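Local structure of purine nucleosidase, (IunH-1) (Sulfolobus solfataricus, 3T8J) at residues A[256-261]-A[281-286]; A[208-213]-A[306-311]; A[33-38]-A[123-128]. The protein is a nucleosidase of the nucleoside hydrolase family, an alpha/beta protein modelled as a four-chain assembly with a bound sodium ion. All coordinates share one frame; numbering follows the deposited sequence. Where two conformers were deposited one is given.

Interaction 1: A[256-261]-A[281-286]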
ATOM      1  N   LYS A 256      20.164  10.239 -18.183  1.00 29.37           N
ATOM      2  CA  LYS A 256      18.782  10.670 -18.091  1.00 28.32           C
ATOM      3  C   LYS A 256      17.901   9.437 -17.914  1.00 28.07           C
ATOM      4  O   LYS A 256      17.891   8.536 -18.762  1.00 31.18           O
ATOM      5  CB  LYS A 256      18.377  11.443 -19.346  1.00 29.74           C
ATOM      6  CG  LYS A 256      19.047  12.805 -19.441  1.00 30.96           C
ATOM      7  CD  LYS A 256      18.484  13.648 -20.595  1.00 33.93           C
ATOM      8  CE  LYS A 256      19.061  15.054 -20.583  1.00 35.45           C
ATOM      9  NZ  LYS A 256      18.556  15.884 -21.737  1.00 37.78           N
ATOM     10  N   ARG A 257      17.150   9.406 -16.816  1.00 25.94           N
ATOM     11  CA  ARG A 257      16.364   8.233 -16.450  1.00 25.47           C
ATOM     12  C   ARG A 257      14.984   8.618 -15.945  1.00 23.72           C
ATOM     13  O   ARG A 257      14.708   9.810 -15.771  1.00 23.46           O
ATOM     14  CB  ARG A 257      17.169   7.404 -15.435  1.00 25.91           C
ATOM     15  CG  ARG A 257      18.210   6.559 -16.201  1.00 28.19           C
ATOM     16  CD  ARG A 257      19.195   5.818 -15.367  1.00 29.11           C
ATOM     17  NE  ARG A 257      20.129   5.078 -16.201  1.00 32.38           N
ATOM     18  CZ  ARG A 257      21.176   4.379 -15.745  1.00 34.98           C
ATOM     19  NH1 ARG A 257      21.447   4.318 -14.444  1.00 33.59           N
ATOM     20  NH2 ARG A 257      21.945   3.720 -16.601  1.00 39.20           N
ATOM     21  N   PHE A 258      14.117   7.626 -15.726  1.00 23.04           N
ATOM     22  CA  PHE A 258      12.778   7.846 -15.213  1.00 22.71           C
ATOM     23  C   PHE A 258      12.752   7.478 -13.717  1.00 21.86           C
ATOM     24  O   PHE A 258      12.995   6.308 -13.359  1.00 22.44           O
ATOM     25  CB  PHE A 258      11.724   7.036 -15.991  1.00 23.28           C
ATOM     26  CG  PHE A 258      10.329   7.157 -15.430  1.00 23.37           C
ATOM     27  CD1 PHE A 258       9.666   8.366 -15.444  1.00 26.46           C
ATOM     28  CD2 PHE A 258       9.672   6.044 -14.923  1.00 23.51           C
ATOM     29  CE1 PHE A 258       8.388   8.480 -14.931  1.00 25.87           C
ATOM     30  CE2 PHE A 258       8.399   6.151 -14.414  1.00 24.95           C
ATOM     31  CZ  PHE A 258       7.761   7.365 -14.407  1.00 24.34           C
ATOM     32  N   VAL A 259      12.498   8.483 -12.882  1.00 20.75           N
ATOM     33  CA  VAL A 259      12.525   8.335 -11.401  1.00 19.90           C
ATOM     34  C   VAL A 259      11.096   8.368 -10.864  1.00 19.35           C
ATOM     35  O   VAL A 259      10.343   9.310 -11.151  1.00 21.07           O
ATOM     36  CB  VAL A 259      13.308   9.464 -10.753  1.00 19.42           C
ATOM     37  CG1 VAL A 259      13.317   9.269  -9.206  1.00 20.45           C
ATOM     38  CG2 VAL A 259      14.751   9.543 -11.294  1.00 22.13           C
ATOM     39  N   VAL A 260      10.731   7.337 -10.077  1.00 18.79           N
ATOM     40  CA  VAL A 260       9.456   7.276  -9.386  1.00 18.57           C
ATOM     41  C   VAL A 260       9.735   7.482  -7.890  1.00 17.64           C
ATOM     42  O   VAL A 260      10.696   6.897  -7.400  1.00 19.74           O
ATOM     43  CB  VAL A 260       8.770   5.947  -9.571  1.00 19.81           C
ATOM     44  CG1 VAL A 260       7.475   5.876  -8.759  1.00 21.30           C
ATOM     45  CG2 VAL A 260       8.417   5.751 -11.078  1.00 22.17           C
ATOM     46  N   ILE A 261       8.944   8.356  -7.260  1.00 17.82           N
ATOM     47  CA  ILE A 261       9.066   8.588  -5.800  1.00 17.52           C
ATOM     48  C   ILE A 261       8.041   7.727  -5.090  1.00 18.84           C
ATOM     49  O   ILE A 261       6.838   7.792  -5.371  1.00 19.27           O
ATOM     50  CB  ILE A 261       8.788  10.046  -5.472  1.00 17.48           C
ATOM     51  CG1 ILE A 261       9.639  11.010  -6.296  1.00 18.79           C
ATOM     52  CG2 ILE A 261       8.961  10.282  -3.943  1.00 18.38           C
ATOM     53  CD1 ILE A 261      11.159  10.843  -6.107  1.00 19.08           C
ATOM     54  N   THR A 281      10.776  -5.478 -18.059  1.00 31.57           N
ATOM     55  CA  THR A 281       9.621  -4.601 -18.078  1.00 31.77           C
ATOM     56  C   THR A 281      10.098  -3.176 -17.785  1.00 32.14           C
ATOM     57  O   THR A 281      11.219  -2.956 -17.298  1.00 32.03           O
ATOM     58  CB  THR A 281       8.521  -5.017 -17.081  1.00 31.54           C
ATOM     59  OG1 THR A 281       8.984  -4.782 -15.735  1.00 29.99           O
ATOM     60  CG2 THR A 281       8.136  -6.491 -17.234  1.00 33.22           C
ATOM     61  N   SER A 282       9.252  -2.204 -18.096  1.00 33.45           N
ATOM     62  CA  SER A 282       9.608  -0.797 -17.923  1.00 32.97           C
ATOM     63  C   SER A 282       8.356  -0.030 -17.525  1.00 31.97           C
ATOM     64  O   SER A 282       7.226  -0.395 -17.888  1.00 33.59           O
ATOM     65  CB  SER A 282      10.283  -0.244 -19.181  1.00 34.50           C
ATOM     66  OG  SER A 282      10.532   1.157 -19.153  1.00 35.77           O
ATOM     67  N   TRP A 283       8.547   0.996 -16.717  1.00 30.25           N
ATOM     68  CA  TRP A 283       7.441   1.775 -16.213  1.00 28.93           C
ATOM     69  C   TRP A 283       7.076   2.920 -17.154  1.00 29.71           C
ATOM     70  O   TRP A 283       5.887   3.240 -17.337  1.00 31.77           O
ATOM     71  CB  TRP A 283       7.818   2.347 -14.852  1.00 28.04           C
ATOM     72  CG  TRP A 283       8.123   1.287 -13.841  1.00 26.09           C
ATOM     73  CD1 TRP A 283       7.525   0.067 -13.698  1.00 26.63           C
ATOM     74  CD2 TRP A 283       9.097   1.377 -12.788  1.00 22.86           C
ATOM     75  NE1 TRP A 283       8.074  -0.612 -12.622  1.00 26.29           N
ATOM     76  CE2 TRP A 283       9.041   0.172 -12.061  1.00 23.33           C
ATOM     77  CE3 TRP A 283      10.015   2.357 -12.411  1.00 23.99           C
ATOM     78  CZ2 TRP A 283       9.860  -0.074 -10.945  1.00 21.41           C
ATOM     79  CZ3 TRP A 283      10.819   2.127 -11.310  1.00 23.58           C
ATOM     80  CH2 TRP A 283      10.735   0.919 -10.590  1.00 21.93           C
ATOM     81  N   SER A 284       8.105   3.550 -17.715  1.00 29.56           N
ATOM     82  CA  SER A 284       7.961   4.615 -18.707  1.00 30.01           C
ATOM     83  C   SER A 284       9.231   4.696 -19.527  1.00 31.88           C
ATOM     84  O   SER A 284      10.316   4.380 -19.027  1.00 33.02           O
ATOM     85  CB  SER A 284       7.708   5.986 -18.060  1.00 29.39           C
ATOM     86  OG  SER A 284       7.417   7.000 -19.015  1.00 31.72           O
ATOM     87  N   ASP A 285       9.121   5.144 -20.772  1.00 32.09           N
ATOM     88  CA  ASP A 285      10.306   5.456 -21.566  1.00 33.59           C
ATOM     89  C   ASP A 285      10.647   6.938 -21.614  1.00 32.56           C
ATOM     90  O   ASP A 285      11.502   7.342 -22.391  1.00 34.05           O
ATOM     91  CB  ASP A 285      10.140   4.898 -22.976  1.00 36.51           C
ATOM     92  CG  ASP A 285      10.412   3.426 -23.024  1.00 43.20           C
ATOM     93  OD1 ASP A 285      11.611   3.047 -22.911  1.00 49.55           O
ATOM     94  OD2 ASP A 285       9.435   2.643 -23.144  1.00 48.95           O
ATOM     95  N   LYS A 286      10.005   7.733 -20.767  1.00 30.87           N
ATOM     96  CA  LYS A 286      10.183   9.163 -20.761  1.00 29.95           C
ATOM     97  C   LYS A 286      11.005   9.581 -19.544  1.00 28.69           C
ATOM     98  O   LYS A 286      10.485   9.577 -18.436  1.00 28.71           O
ATOM     99  CB  LYS A 286       8.818   9.851 -20.714  1.00 31.62           C
ATOM    100  CG  LYS A 286       7.903   9.481 -21.865  1.00 34.12           C
ATOM    101  CD  LYS A 286       6.484   9.951 -21.549  1.00 37.58           C
ATOM    102  CE  LYS A 286       5.550   9.635 -22.698  1.00 40.71           C
ATOM    103  NZ  LYS A 286       4.148  10.022 -22.331  1.00 44.14           N
TER

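Interaction 2: A[208-213]-A[306-311]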
ATOM      1  N   THR A 208      42.545  30.319   8.592  1.00 63.57           N
ATOM      2  CA  THR A 208      41.746  31.479   8.155  1.00 61.58           C
ATOM      3  C   THR A 208      40.439  31.464   8.948  1.00 58.23           C
ATOM      4  O   THR A 208      40.123  30.474   9.596  1.00 56.02           O
ATOM      5  CB  THR A 208      41.375  31.395   6.666  1.00 58.29           C
ATOM      6  OG1 THR A 208      40.575  30.226   6.447  1.00 53.34           O
ATOM      7  CG2 THR A 208      42.598  31.308   5.793  1.00 61.15           C
ATOM      8  N   ARG A 209      39.665  32.548   8.892  1.00 57.60           N
ATOM      9  CA  ARG A 209      38.396  32.584   9.606  0.50 55.46           C
ATOM     10  C   ARG A 209      37.460  31.520   9.022  1.00 50.17           C
ATOM     11  O   ARG A 209      36.760  30.822   9.763  1.00 47.35           O
ATOM     12  CB  ARG A 209      37.764  33.983   9.533  0.50 57.59           C
ATOM     13  CG  ARG A 209      38.575  35.078  10.240  0.50 64.49           C
ATOM     14  CD  ARG A 209      38.046  36.469   9.887  0.50 68.39           C
ATOM     15  NE  ARG A 209      38.655  37.536  10.675  0.50 76.38           N
ATOM     16  CZ  ARG A 209      38.115  38.048  11.778  0.50 80.28           C
ATOM     17  NH1 ARG A 209      36.958  37.577  12.226  0.50 78.12           N
ATOM     18  NH2 ARG A 209      38.732  39.026  12.429  0.50 86.90           N
ATOM     19  N   MET A 210      37.472  31.388   7.700  1.00 47.90           N
ATOM     20  CA  MET A 210      36.615  30.415   7.042  1.00 44.73           C
ATOM     21  C   MET A 210      37.017  28.981   7.371  1.00 42.78           C
ATOM     22  O   MET A 210      36.139  28.149   7.598  1.00 39.63           O
ATOM     23  CB  MET A 210      36.580  30.620   5.517  1.00 44.57           C
ATOM     24  CG  MET A 210      35.517  31.587   5.029  1.00 47.81           C
ATOM     25  SD  MET A 210      33.808  31.064   5.363  1.00 49.28           S
ATOM     26  CE  MET A 210      33.751  29.437   4.667  1.00 45.94           C
ATOM     27  N   SER A 211      38.319  28.673   7.385  1.00 44.59           N
ATOM     28  CA  SER A 211      38.764  27.306   7.710  1.00 43.72           C
ATOM     29  C   SER A 211      38.417  26.980   9.162  1.00 44.26           C
ATOM     30  O   SER A 211      37.987  25.863   9.474  1.00 41.57           O
ATOM     31  CB  SER A 211      40.260  27.098   7.427  1.00 47.63           C
ATOM     32  OG  SER A 211      41.087  27.714   8.395  1.00 49.81           O
ATOM     33  N   GLU A 212      38.593  27.953  10.054  1.00 47.45           N
ATOM     34  CA  GLU A 212      38.224  27.743  11.461  1.00 49.67           C
ATOM     35  C   GLU A 212      36.712  27.506  11.615  1.00 45.30           C
ATOM     36  O   GLU A 212      36.281  26.654  12.400  1.00 44.59           O
ATOM     37  CB  GLU A 212      38.701  28.912  12.339  1.00 54.49           C
ATOM     38  CG  GLU A 212      40.222  28.949  12.544  1.00 62.83           C
ATOM     39  CD  GLU A 212      40.760  30.302  13.039  1.00 72.23           C
ATOM     40  OE1 GLU A 212      40.010  31.308  13.061  1.00 77.49           O
ATOM     41  OE2 GLU A 212      41.957  30.369  13.401  1.00 80.64           O
ATOM     42  N   LEU A 213      35.915  28.267  10.865  1.00 43.60           N
ATOM     43  CA  LEU A 213      34.463  28.100  10.874  1.00 40.37           C
ATOM     44  C   LEU A 213      34.061  26.716  10.342  1.00 36.99           C
ATOM     45  O   LEU A 213      33.215  26.031  10.929  1.00 35.62           O
ATOM     46  CB  LEU A 213      33.800  29.203  10.043  1.00 40.42           C
ATOM     47  CG  LEU A 213      32.271  29.159  10.020  1.00 39.46           C
ATOM     48  CD1 LEU A 213      31.667  29.152  11.440  1.00 42.97           C
ATOM     49  CD2 LEU A 213      31.740  30.340   9.202  1.00 42.10           C
ATOM     50  N   ASP A 306      39.547  26.745  -2.186  1.00 43.02           N
ATOM     51  CA  ASP A 306      39.385  28.116  -2.648  1.00 45.31           C
ATOM     52  C   ASP A 306      38.423  28.912  -1.753  1.00 41.98           C
ATOM     53  O   ASP A 306      38.710  30.055  -1.368  1.00 44.66           O
ATOM     54  CB  ASP A 306      38.890  28.096  -4.100  1.00 46.50           C
ATOM     55  CG  ASP A 306      38.600  29.479  -4.645  1.00 51.80           C
ATOM     56  OD1 ASP A 306      39.562  30.240  -4.926  1.00 58.47           O
ATOM     57  OD2 ASP A 306      37.400  29.806  -4.803  1.00 51.05           O
ATOM     58  N   LEU A 307      37.290  28.294  -1.413  1.00 38.15           N
ATOM     59  CA  LEU A 307      36.332  28.907  -0.506  1.00 36.78           C
ATOM     60  C   LEU A 307      36.948  29.190   0.873  1.00 37.79           C
ATOM     61  O   LEU A 307      36.731  30.252   1.449  1.00 38.63           O
ATOM     62  CB  LEU A 307      35.097  27.996  -0.354  1.00 33.83           C
ATOM     63  CG  LEU A 307      34.021  28.447   0.618  1.00 34.40           C
ATOM     64  CD1 LEU A 307      33.397  29.773   0.186  1.00 37.64           C
ATOM     65  CD2 LEU A 307      32.917  27.398   0.760  1.00 34.71           C
ATOM     66  N   LEU A 308      37.732  28.250   1.392  1.00 37.90           N
ATOM     67  CA  LEU A 308      38.241  28.372   2.768  1.00 39.93           C
ATOM     68  C   LEU A 308      39.356  29.421   2.892  1.00 43.86           C
ATOM     69  O   LEU A 308      39.681  29.877   3.994  1.00 47.42           O
ATOM     70  CB  LEU A 308      38.697  27.015   3.299  1.00 40.69           C
ATOM     71  CG  LEU A 308      37.625  25.931   3.355  1.00 38.45           C
ATOM     72  CD1 LEU A 308      38.182  24.680   4.067  1.00 41.52           C
ATOM     73  CD2 LEU A 308      36.358  26.425   4.056  1.00 37.55           C
ATOM     74  N   ASN A 309      39.916  29.808   1.758  1.00 44.84           N
ATOM     75  CA  ASN A 309      40.877  30.898   1.692  1.00 50.68           C
ATOM     76  C   ASN A 309      40.260  32.299   1.498  1.00 50.92           C
ATOM     77  O   ASN A 309      40.987  33.272   1.390  1.00 56.01           O
ATOM     78  CB  ASN A 309      41.884  30.609   0.575  1.00 55.13           C
ATOM     79  CG  ASN A 309      42.982  29.657   1.018  1.00 60.39           C
ATOM     80  OD1 ASN A 309      43.170  28.594   0.428  1.00 63.94           O
ATOM     81  ND2 ASN A 309      43.700  30.027   2.075  1.00 63.26           N
ATOM     82  N   TRP A 310      38.929  32.388   1.462  1.00 47.20           N
ATOM     83  CA  TRP A 310      38.215  33.663   1.253  1.00 48.23           C
ATOM     84  C   TRP A 310      38.601  34.740   2.280  1.00 51.45           C
ATOM     85  O   TRP A 310      38.966  35.873   1.932  1.00 55.92           O
ATOM     86  CB  TRP A 310      36.704  33.360   1.300  1.00 44.70           C
ATOM     87  CG  TRP A 310      35.759  34.463   0.881  1.00 46.81           C
ATOM     88  CD1 TRP A 310      36.082  35.698   0.372  1.00 50.43           C
ATOM     89  CD2 TRP A 310      34.326  34.405   0.902  1.00 46.91           C
ATOM     90  NE1 TRP A 310      34.940  36.413   0.104  1.00 53.75           N
ATOM     91  CE2 TRP A 310      33.847  35.641   0.412  1.00 51.33           C
ATOM     92  CE3 TRP A 310      33.399  33.430   1.297  1.00 43.97           C
ATOM     93  CZ2 TRP A 310      32.474  35.925   0.293  1.00 54.70           C
ATOM     94  CZ3 TRP A 310      32.038  33.719   1.185  1.00 46.73           C
ATOM     95  CH2 TRP A 310      31.590  34.952   0.682  1.00 50.31           C
ATOM     96  N   PHE A 311      38.531  34.364   3.552  1.00 50.43           N
ATOM     97  CA  PHE A 311      38.908  35.240   4.651  1.00 53.85           C
ATOM     98  C   PHE A 311      39.073  34.390   5.904  1.00 53.24           C
ATOM     99  O   PHE A 311      38.608  33.242   5.901  1.00 50.39           O
ATOM    100  CB  PHE A 311      37.852  36.333   4.868  1.00 55.08           C
ATOM    101  CG  PHE A 311      36.492  35.814   5.224  1.00 51.92           C
ATOM    102  CD1 PHE A 311      36.085  35.742   6.545  1.00 54.64           C
ATOM    103  CD2 PHE A 311      35.607  35.395   4.234  1.00 50.09           C
ATOM    104  CE1 PHE A 311      34.830  35.249   6.883  1.00 54.26           C
ATOM    105  CE2 PHE A 311      34.354  34.914   4.554  1.00 49.74           C
ATOM    106  CZ  PHE A 311      33.956  34.825   5.875  1.00 53.02           C
ATOM    107  OXT PHE A 311      39.661  34.816   6.910  1.00 57.80           O
TER

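Interaction 3: A[33-38]-A[123-128]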
ATOM      1  N   ILE A  33      13.392  28.769   3.598  1.00 19.29           N
ATOM      2  CA  ILE A  33      13.602  27.805   4.692  1.00 19.03           C
ATOM      3  C   ILE A  33      12.496  26.773   4.722  1.00 18.26           C
ATOM      4  O   ILE A  33      11.317  27.124   4.626  1.00 18.52           O
ATOM      5  CB  ILE A  33      13.657  28.522   6.069  1.00 19.39           C
ATOM      6  CG1 ILE A  33      14.621  29.719   6.039  1.00 21.43           C
ATOM      7  CG2 ILE A  33      14.079  27.526   7.191  1.00 19.53           C
ATOM      8  CD1 ILE A  33      16.084  29.335   5.815  1.00 21.28           C
ATOM      9  N   VAL A  34      12.885  25.513   4.917  1.00 18.05           N
ATOM     10  CA  VAL A  34      11.956  24.380   4.923  1.00 17.46           C
ATOM     11  C   VAL A  34      12.258  23.459   6.118  1.00 17.78           C
ATOM     12  O   VAL A  34      13.413  23.389   6.559  1.00 18.42           O
ATOM     13  CB  VAL A  34      12.018  23.618   3.569  1.00 17.40           C
ATOM     14  CG1 VAL A  34      13.361  22.895   3.395  1.00 18.50           C
ATOM     15  CG2 VAL A  34      10.825  22.626   3.407  1.00 18.66           C
ATOM     16  N   GLU A  35      11.260  22.723   6.574  1.00 18.24           N
ATOM     17  CA  GLU A  35      11.471  21.703   7.621  1.00 18.40           C
ATOM     18  C   GLU A  35      12.519  20.682   7.184  1.00 18.36           C
ATOM     19  O   GLU A  35      12.646  20.371   5.967  1.00 17.91           O
ATOM     20  CB  GLU A  35      10.136  20.992   7.976  1.00 18.50           C
ATOM     21  CG  GLU A  35       9.723  19.842   7.061  1.00 17.79           C
ATOM     22  CD  GLU A  35       9.119  20.253   5.721  1.00 19.16           C
ATOM     23  OE1 GLU A  35       8.699  21.419   5.578  1.00 19.92           O
ATOM     24  OE2 GLU A  35       9.031  19.355   4.829  1.00 18.79           O
ATOM     25  N   GLY A  36      13.236  20.119   8.141  1.00 19.33           N
ATOM     26  CA  GLY A  36      14.154  19.017   7.866  1.00 19.10           C
ATOM     27  C   GLY A  36      15.128  18.769   9.009  1.00 20.48           C
ATOM     28  O   GLY A  36      14.744  18.263  10.043  1.00 21.37           O
ATOM     29  N   ASN A  37      16.389  19.053   8.752  1.00 20.61           N
ATOM     30  CA  ASN A  37      17.498  18.620   9.600  1.00 21.36           C
ATOM     31  C   ASN A  37      17.335  18.932  11.089  1.00 22.12           C
ATOM     32  O   ASN A  37      17.618  18.070  11.924  1.00 22.85           O
ATOM     33  CB  ASN A  37      18.794  19.303   9.158  1.00 21.77           C
ATOM     34  CG  ASN A  37      19.404  18.706   7.896  1.00 23.92           C
ATOM     35  OD1 ASN A  37      19.348  17.495   7.658  1.00 25.20           O
ATOM     36  ND2 ASN A  37      20.046  19.560   7.112  1.00 25.40           N
ATOM     37  N   ILE A  38      16.948  20.160  11.419  1.00 22.33           N
ATOM     38  CA  ILE A  38      16.859  20.562  12.846  1.00 23.10           C
ATOM     39  C   ILE A  38      15.608  21.416  13.093  1.00 24.04           C
ATOM     40  O   ILE A  38      14.862  21.738  12.161  1.00 22.94           O
ATOM     41  CB  ILE A  38      18.133  21.317  13.321  1.00 25.67           C
ATOM     42  CG1 ILE A  38      18.210  22.701  12.666  1.00 23.45           C
ATOM     43  CG2 ILE A  38      19.392  20.493  13.078  1.00 26.16           C
ATOM     44  CD1 ILE A  38      19.239  23.620  13.284  1.00 27.22           C
ATOM     45  N   PRO A 123      14.363  19.111   1.846  1.00 16.55           N
ATOM     46  CA  PRO A 123      13.026  18.605   1.486  1.00 16.90           C
ATOM     47  C   PRO A 123      12.269  19.577   0.545  1.00 16.47           C
ATOM     48  O   PRO A 123      12.467  20.782   0.608  1.00 16.92           O
ATOM     49  CB  PRO A 123      12.344  18.423   2.841  1.00 17.08           C
ATOM     50  CG  PRO A 123      13.484  18.165   3.787  1.00 17.21           C
ATOM     51  CD  PRO A 123      14.552  19.100   3.304  1.00 16.43           C
ATOM     52  N   LEU A 124      11.417  19.044  -0.328  1.00 16.47           N
ATOM     53  CA  LEU A 124      10.912  19.791  -1.474  1.00 17.10           C
ATOM     54  C   LEU A 124       9.558  20.517  -1.267  1.00 16.49           C
ATOM     55  O   LEU A 124       8.910  21.004  -2.206  1.00 16.97           O
ATOM     56  CB  LEU A 124      10.876  18.846  -2.685  1.00 17.05           C
ATOM     57  CG  LEU A 124      12.251  18.430  -3.237  1.00 18.70           C
ATOM     58  CD1 LEU A 124      12.148  17.212  -4.197  1.00 19.22           C
ATOM     59  CD2 LEU A 124      12.941  19.552  -3.985  1.00 20.17           C
ATOM     60  N   THR A 125       9.154  20.645  -0.010  1.00 16.24           N
ATOM     61  CA  THR A 125       7.843  21.182   0.338  1.00 16.51           C
ATOM     62  C   THR A 125       7.571  22.586  -0.231  1.00 16.94           C
ATOM     63  O   THR A 125       6.469  22.840  -0.703  1.00 17.89           O
ATOM     64  CB  THR A 125       7.634  21.134   1.884  1.00 16.73           C
ATOM     65  OG1 THR A 125       8.082  19.861   2.368  1.00 16.36           O
ATOM     66  CG2 THR A 125       6.160  21.335   2.208  1.00 17.88           C
ATOM     67  N   ASN A 126       8.532  23.511  -0.141  1.00 17.38           N
ATOM     68  CA  ASN A 126       8.291  24.880  -0.623  1.00 17.51           C
ATOM     69  C   ASN A 126       8.131  24.929  -2.134  1.00 17.47           C
ATOM     70  O   ASN A 126       7.280  25.663  -2.639  1.00 19.07           O
ATOM     71  CB  ASN A 126       9.408  25.839  -0.213  1.00 18.37           C
ATOM     72  CG  ASN A 126       9.419  26.128   1.259  1.00 19.39           C
ATOM     73  OD1 ASN A 126       8.383  26.125   1.893  1.00 20.73           O
ATOM     74  ND2 ASN A 126      10.610  26.405   1.804  1.00 20.45           N
ATOM     75  N   LEU A 127       8.978  24.175  -2.853  1.00 16.99           N
ATOM     76  CA  LEU A 127       8.870  24.176  -4.335  1.00 17.69           C
ATOM     77  C   LEU A 127       7.559  23.542  -4.755  1.00 18.12           C
ATOM     78  O   LEU A 127       6.931  23.999  -5.735  1.00 18.51           O
ATOM     79  CB  LEU A 127      10.082  23.504  -4.983  1.00 17.34           C
ATOM     80  CG  LEU A 127      10.130  23.497  -6.517  1.00 18.15           C
ATOM     81  CD1 LEU A 127      10.192  24.918  -7.038  1.00 18.78           C
ATOM     82  CD2 LEU A 127      11.353  22.706  -6.995  1.00 20.00           C
ATOM     83  N   ALA A 128       7.136  22.462  -4.101  1.00 17.62           N
ATOM     84  CA  ALA A 128       5.852  21.846  -4.393  1.00 17.37           C
ATOM     85  C   ALA A 128       4.697  22.806  -4.160  1.00 18.15           C
ATOM     86  O   ALA A 128       3.807  22.903  -5.005  1.00 19.41           O
ATOM     87  CB  ALA A 128       5.650  20.549  -3.574  1.00 17.23           C
TER

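Interaction 1: A[256-261]-A[281-286]
At the antiparallel end of the mixed beta sheet, Phe258 of strand 251-261 is met by Ser284 and Trp283 of the loop that links strand 272-275 to strand 289-295. No hydrogen bond joins the two segments; they meet through apolar contacts and a CH-pi contact. CB of Phe258 points toward the loop, and CG is anti to the backbone N (chi1 176°), beside the carbonyl carbon. Ser284 CB sits over the centre of one ring face, 3.6 Å from the Phe258 centroid and 9° off the ring normal, a CH-pi contact over the face. The hydroxyl of Ser284 serves its own loop: Lys286 N donates to Ser284 OG at 3.2 Å with an N-H...O angle of 157°, which closes an ST turn. Ser284 thus gives its OG to the turn while its CB faces the ring. Lys286 also contributes its carbonyl, whose O lies obliquely 3.3 Å from Phe258 CD1, whereas its aliphatic chain leads away. At the ring edge, near the plane, Phe258 CE2 touches Trp283 CB at 3.9 Å, the two side chains crossing at about a right angle. Asp275 OD2 of strand 272-275 accepts from both Trp283 N and Ser282 OG, tying this part of the loop to the neighbouring strand. The contact lies near the protein surface and against another chain: Ile267 of the second subunit packs on Val260 and Trp283, and Thr281 OG1 hydrogen-bonds Ile157 O of that subunit. Two residues along the strand from Phe258, Val260 reaches the indole with a single methyl, CG2, which approaches Trp283 CE3 obliquely at 4.0 Å.

Interaction 2: A[208-213]-A[306-311]
Met210 is the main bump of this contact: its side chain, bent at chi2 and chi3, fills the hollow between the end of helix 297-308 and the Phe311 ring. Met210 CG lies over one face of that ring, offset toward the rim, 3.8 Å from the Phe311 centroid. SD follows obliquely, a Met-aromatic contact at 4.5 Å from the same centroid. The methyl reaches the leucines, with Met210 CE 4.0 Å from Leu308 CD2 and also against Leu307 CG; Tyr19 of helix 12-23 packs on Met210 as well. Arg209 CB approaches the Phe311 ring obliquely, and the guanidinium leads away. The C-terminal carboxylate of Phe311 grips the first turn of helix 209-227: Arg209 N donates to Phe311 OXT at 3.0 Å, and Met210 N to Phe311 O at 2.8 Å. The positive end of the helix dipole probably steadies this negative charge. Beside it, Thr208 OG1 donates to Leu308 O at 2.6 Å, while accepting from Ser211 N at 2.9 Å; in return Ser211 OG accepts from Thr208 N. Thr208 and Ser211 thus form a capping box, a classic helix N-terminal motif, against which the chain's C-terminus docks.

Interaction 3: A[33-38]-A[123-128]
The loop that leaves strand 27-33 runs roughly antiparallel to the entry into helix 125-133, their directions 148° apart, with CA atoms nearest at Val34-Asn126 and Gly36-Pro123. Asn126 ND2 donates to Ile33 O at 3.0 Å in a nearly straight bond (N-H...O 165°). The oxygen lies in the amide plane of Asn126, yet the donor stands well above the carbonyl plane of Ile33. Both ends of this amide are held further: OD1 accepts from Ala64 N, and ND2 also donates to Asp7 OD1. Val34 rests in the corner between the segments, its CG1 4.0 Å from Pro123 CD and its CG2 3.8 Å from Thr125 CB. The segments begin at or just after the C-terminal ends of parallel strands 27-33 and 116-120, the edge of the alpha/beta core where Asp9, Asp14, Ile121 and Ser122 bind the sodium ion. The side chain of Pro123 lies about 5 Å from that ion, and Asn37 N hydrogen-bonds the metal ligand Asp9. Glu35 CG sits between the backbone N and the carbonyl carbon (chi1 83°), and the bend at chi2 turns the chain so that the carboxylate reaches Thr125. Glu35 OE2 and Thr125 OG1 are 2.7 Å apart, but the single hydroxyl proton can also go to Asp168 OD2, so the donor's choice is not settled. The Glu35 carbonyl is buried without a polar partner: its O is pressed against the proline ring, 3.2 Å from Pro123 CG.

Overall arrangement
Along the chain interaction 3 comes first; interaction 1 then falls wholly between the two segments of interaction 2. Interaction 3 is buried, its centre about 10 Å from that of the chain, on the C-terminal edge of the parallel strands. Interactions 1 and 2 lie farther out, their centres about 42 Å apart on opposite sides. The centre of interaction 3 is about 25 Å from the centre of interaction 1 and 28 Å from that of interaction 2. Helix 169-177 packs on segments of both interactions 1 and 3. Interaction 3 thus belongs to the surroundings of the sodium site, whereas the others are peripheral: interaction 1 at a subunit interface, interaction 2 where the C-terminus meets helix 209-227.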